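Local coordinates for glucosamine--fructose-6-phosphate aminotransferase [isomerizing] (Francisella tularensis subsp. tularensis, PDB 3TBF), which probably uses its two SIS domains to isomerise fructose 6-phosphate and aminate it to glucosamine 6-phosphate, with ammonia that the intact enzyme takes from glutamine, at residues Y66-M70 with S85-A89; W75-Y79 with D333-P337. All coordinates share one frame. Residue numbers count along the deposited sequence, not the author numbering.

Interaction 1: residues Y66-M70 with S85-A89; sequences YNAGM and SVEIA
Residues 66-70 form helix, with Met70 N bonded to Tyr66 O at 2.9 Å. Residues 85-88 are extended, and Ile88 is the N-cap of the next helix. The segments run nearly antiparallel, at 165°, with axes 8.3 Å apart. Tyr66 CA lies 6.6 Å from Ile88 CA, and Met70 CA 6.1 Å from Val86 CA. Tyr66, chi1 t, swings its ring to the strand. Ile88 CG1 sits over one face of the Tyr66 ring, 3.5 Å from its centroid, in a CH-pi contact. Tyr66 CE1 also lies 3.6 Å from Val86 CG1 and 3.5 Å from Ile88 N. This packing is that of a right-handed beta-alpha-beta crossover: strand 56-61, helix 63-80 and edge strand 84-88 of a SIS domain. Gly69 follows, with its O 3.5 Å from Val86 CG2; a CB here would be tight against Val86 CG1. Selenomethionine Met70 (m, t, p) brings CG to 4.2 Å from Val86 CG1, while its end leads away and touches Tyr239 and Pro240. Glu87 points its CB away and pairs with Arg95.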
# COMPACT_ATOMS: atom_id res chain seq x y z
N TYR A 66 -5.46 6.05 8.11
CA TYR A 66 -4.56 6.02 7.00
C TYR A 66 -5.34 5.83 5.70
O TYR A 66 -5.05 6.50 4.71
CB TYR A 66 -3.49 4.95 7.21
CG TYR A 66 -2.67 4.58 6.03
CD1 TYR A 66 -1.59 5.35 5.67
CD2 TYR A 66 -2.95 3.43 5.32
CE1 TYR A 66 -0.81 5.01 4.59
CE2 TYR A 66 -2.19 3.06 4.24
CZ TYR A 66 -1.12 3.84 3.88
OH TYR A 66 -0.38 3.46 2.79
N ASN A 67 -6.35 4.97 5.71
CA ASN A 67 -7.21 4.86 4.54
C ASN A 67 -7.88 6.19 4.17
O ASN A 67 -7.99 6.52 3.00
CB ASN A 67 -8.23 3.78 4.78
CG ASN A 67 -7.59 2.42 4.96
OD1 ASN A 67 -6.48 2.22 4.54
ND2 ASN A 67 -8.26 1.52 5.67
N ALA A 68 -8.24 7.01 5.17
CA ALA A 68 -8.82 8.30 4.83
C ALA A 68 -7.78 9.17 4.14
O ALA A 68 -8.06 9.83 3.14
CB ALA A 68 -9.42 9.02 6.10
N GLY A 69 -6.56 9.17 4.68
CA GLY A 69 -5.48 9.95 4.11
C GLY A 69 -5.16 9.60 2.68
O GLY A 69 -4.94 10.46 1.84
N MSE A 70 -5.11 8.31 2.40
CA MSE A 70 -4.94 7.85 1.04
C MSE A 70 -6.04 8.36 0.11
O MSE A 70 -5.78 8.69 -1.06
CB MSE A 70 -4.97 6.31 1.01
CG MSE A 70 -3.65 5.70 1.37
SE MSE A 70 -3.71 3.73 1.18
CE MSE A 70 -3.92 3.64 -0.79
N SER A 85 2.08 13.08 0.19
CA SER A 85 2.44 11.70 0.42
C SER A 85 1.71 11.14 1.64
O SER A 85 1.33 11.89 2.57
CB SER A 85 3.95 11.54 0.56
OG SER A 85 4.40 12.21 1.71
N VAL A 86 1.46 9.84 1.63
CA VAL A 86 0.74 9.31 2.72
C VAL A 86 1.47 8.13 3.25
O VAL A 86 1.73 7.22 2.50
CB VAL A 86 -0.68 8.87 2.34
CG1 VAL A 86 -1.36 8.40 3.61
CG2 VAL A 86 -1.49 10.04 1.78
N GLU A 87 1.74 8.11 4.56
CA GLU A 87 2.52 7.03 5.11
C GLU A 87 1.99 6.44 6.41
O GLU A 87 1.50 7.15 7.28
CB GLU A 87 3.98 7.46 5.27
CG GLU A 87 4.97 6.21 5.16
CD GLU A 87 6.45 6.61 5.04
OE1 GLU A 87 6.74 7.61 4.32
OE2 GLU A 87 7.30 5.89 5.63
N ILE A 88 2.12 5.13 6.54
CA ILE A 88 1.81 4.47 7.78
C ILE A 88 2.73 4.87 8.94
O ILE A 88 3.98 4.83 8.86
CB ILE A 88 1.84 2.95 7.60
CG1 ILE A 88 0.67 2.52 6.73
CG2 ILE A 88 1.58 2.24 8.95
CD1 ILE A 88 1.04 1.47 5.74
N ALA A 89 2.09 5.23 10.04
CA ALA A 89 2.81 5.76 11.18
C ALA A 89 3.85 4.78 11.77
O ALA A 89 4.89 5.20 12.21
CB ALA A 89 1.83 6.14 12.24

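Interaction 2: residues W75-Y79 with D333-P337; sequences WIEKY and DFSAP
Residues 75-79 are helical, with a wider pi-type turn over 76-79. Tyr79 N still bonds to Trp75 O at 2.8 Å. Residues 333-337 lead from a loop into helix 335-355. The closest CA pair is Trp75 and Phe334, 7.8 Å apart.

Asp333 accepts every direct hydrogen bond between the segments. Its backbone O accepts the indole NE1 of Trp75 at 2.8 Å, with an N-H...O angle of 146°. Asp333 OD2 takes two donors: Tyr79 OH at 2.7 Å, and Lys78 NZ at 2.8 Å in a salt bridge. Lys78 reaches it with an extended side chain, chi1 to chi4 all t. One water closes the set. It accepts from Asp333 N at 2.8 Å and donates to Tyr79 OH at 3.2 Å. The next two backbone amides, of Phe334 and Ser335, are both taken by Glu199 OE2.

The contact joins the two SIS domains of the chain, pairing helix 63-80 of the first with the start of helix 335-355 in the second. An aromatic cluster lies beside the polar bonds. With chi1 m, Trp75 and Tyr79 set their rings against Phe334. The Phe334 ring meets the five-membered ring of Trp75 and the ring of Tyr79 obliquely, with centroids 4.6 Å apart in each case and planes at 41° and 35°. Phe334 CE1 is 3.8 Å from Trp75 CG, and Phe334 CZ is 3.5 Å from Tyr79 CD2. Pro337 CG packs 3.9 Å from Trp75 CZ2. Tyr196 meets Tyr79 edge-to-face.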
# COMPACT_ATOMS: atom_id res chain seq x y z
N TRP A 75 -7.57 13.96 -3.84
CA TRP A 75 -8.28 15.26 -3.84
C TRP A 75 -7.24 16.39 -3.77
O TRP A 75 -7.34 17.36 -4.50
CB TRP A 75 -9.19 15.41 -2.62
CG TRP A 75 -10.36 14.55 -2.57
CD1 TRP A 75 -11.06 14.06 -3.64
CD2 TRP A 75 -11.07 14.13 -1.40
NE1 TRP A 75 -12.15 13.34 -3.19
CE2 TRP A 75 -12.19 13.38 -1.83
CE3 TRP A 75 -10.86 14.31 -0.04
CZ2 TRP A 75 -13.10 12.80 -0.94
CZ3 TRP A 75 -11.79 13.73 0.86
CH2 TRP A 75 -12.89 12.99 0.39
N ILE A 76 -6.27 16.24 -2.89
CA ILE A 76 -5.29 17.28 -2.66
C ILE A 76 -4.45 17.58 -3.88
O ILE A 76 -4.23 18.73 -4.23
CB ILE A 76 -4.36 16.98 -1.51
CG1 ILE A 76 -5.12 17.03 -0.19
CG2 ILE A 76 -3.26 18.02 -1.49
CD1 ILE A 76 -4.44 16.42 0.96
N GLU A 77 -3.95 16.54 -4.52
CA GLU A 77 -3.19 16.69 -5.73
C GLU A 77 -4.02 17.24 -6.88
O GLU A 77 -3.58 18.15 -7.55
CB GLU A 77 -2.54 15.34 -6.07
CG GLU A 77 -1.47 14.99 -5.02
CD GLU A 77 -0.20 14.29 -5.57
OE1 GLU A 77 -0.19 13.88 -6.77
OE2 GLU A 77 0.78 14.19 -4.75
N LYS A 78 -5.22 16.73 -7.05
CA LYS A 78 -6.05 17.10 -8.17
C LYS A 78 -6.64 18.50 -8.05
O LYS A 78 -6.62 19.24 -9.02
CB LYS A 78 -7.21 16.10 -8.31
CG LYS A 78 -8.24 16.48 -9.36
CD LYS A 78 -9.18 15.30 -9.72
CE LYS A 78 -10.21 15.75 -10.74
NZ LYS A 78 -11.16 14.67 -11.11
N TYR A 79 -7.19 18.85 -6.88
CA TYR A 79 -7.88 20.11 -6.67
C TYR A 79 -7.04 21.20 -6.07
O TYR A 79 -7.08 22.30 -6.55
CB TYR A 79 -9.12 19.90 -5.79
CG TYR A 79 -10.19 19.11 -6.46
CD1 TYR A 79 -11.06 19.70 -7.37
CD2 TYR A 79 -10.34 17.77 -6.22
CE1 TYR A 79 -12.07 18.96 -8.02
CE2 TYR A 79 -11.33 17.02 -6.86
CZ TYR A 79 -12.19 17.62 -7.75
OH TYR A 79 -13.16 16.86 -8.33
N ASP A 333 -16.67 13.67 -7.08
CA ASP A 333 -15.40 13.26 -6.47
C ASP A 333 -15.37 13.42 -4.98
O ASP A 333 -14.67 12.70 -4.28
CB ASP A 333 -14.23 14.08 -7.01
CG ASP A 333 -13.75 13.61 -8.39
OD1 ASP A 333 -14.28 12.58 -8.93
OD2 ASP A 333 -12.78 14.28 -8.88
N PHE A 334 -16.09 14.40 -4.49
CA PHE A 334 -15.98 14.68 -3.08
C PHE A 334 -17.00 13.84 -2.31
O PHE A 334 -16.67 13.26 -1.25
CB PHE A 334 -16.10 16.16 -2.78
CG PHE A 334 -14.89 16.94 -3.12
CD1 PHE A 334 -13.75 16.82 -2.37
CD2 PHE A 334 -14.88 17.84 -4.14
CE1 PHE A 334 -12.59 17.58 -2.65
CE2 PHE A 334 -13.76 18.60 -4.40
CZ PHE A 334 -12.61 18.46 -3.64
N SER A 335 -18.20 13.71 -2.86
CA SER A 335 -19.23 13.00 -2.15
C SER A 335 -19.14 11.51 -2.28
O SER A 335 -19.39 10.80 -1.32
CB SER A 335 -20.64 13.51 -2.59
OG SER A 335 -20.93 13.30 -3.96
N ALA A 336 -18.77 11.01 -3.44
CA ALA A 336 -18.93 9.59 -3.73
C ALA A 336 -18.08 8.72 -2.85
O ALA A 336 -18.53 7.69 -2.39
CB ALA A 336 -18.72 9.26 -5.23
N PRO A 337 -16.85 9.14 -2.54
CA PRO A 337 -16.08 8.28 -1.63
C PRO A 337 -16.72 8.05 -0.26
O PRO A 337 -16.66 6.94 0.30
CB PRO A 337 -14.76 9.06 -1.46
CG PRO A 337 -14.64 9.78 -2.84
CD PRO A 337 -16.05 10.26 -3.08
O HOH W 1 -16.22 16.38 -7.74

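Both contacts use helix 63-80, at different points along it. Their centres are 15 Å apart, and their nearest atoms come within about 5 Å without touching. Interaction 1 is local: it packs the helix on an edge strand of its own SIS domain, near the surface. Interaction 2 is buried and ties the same helix to the other SIS domain, across more than 250 residues. The chemistry differs accordingly. No hydrogen bond crosses between the segments of interaction 1, whereas interaction 2 combines an aromatic cluster with a salt bridge and hydrogen bonds. Both also reach the second subunit: Ile88 packs on its Glu264, and Lys78 packs on its Asp96.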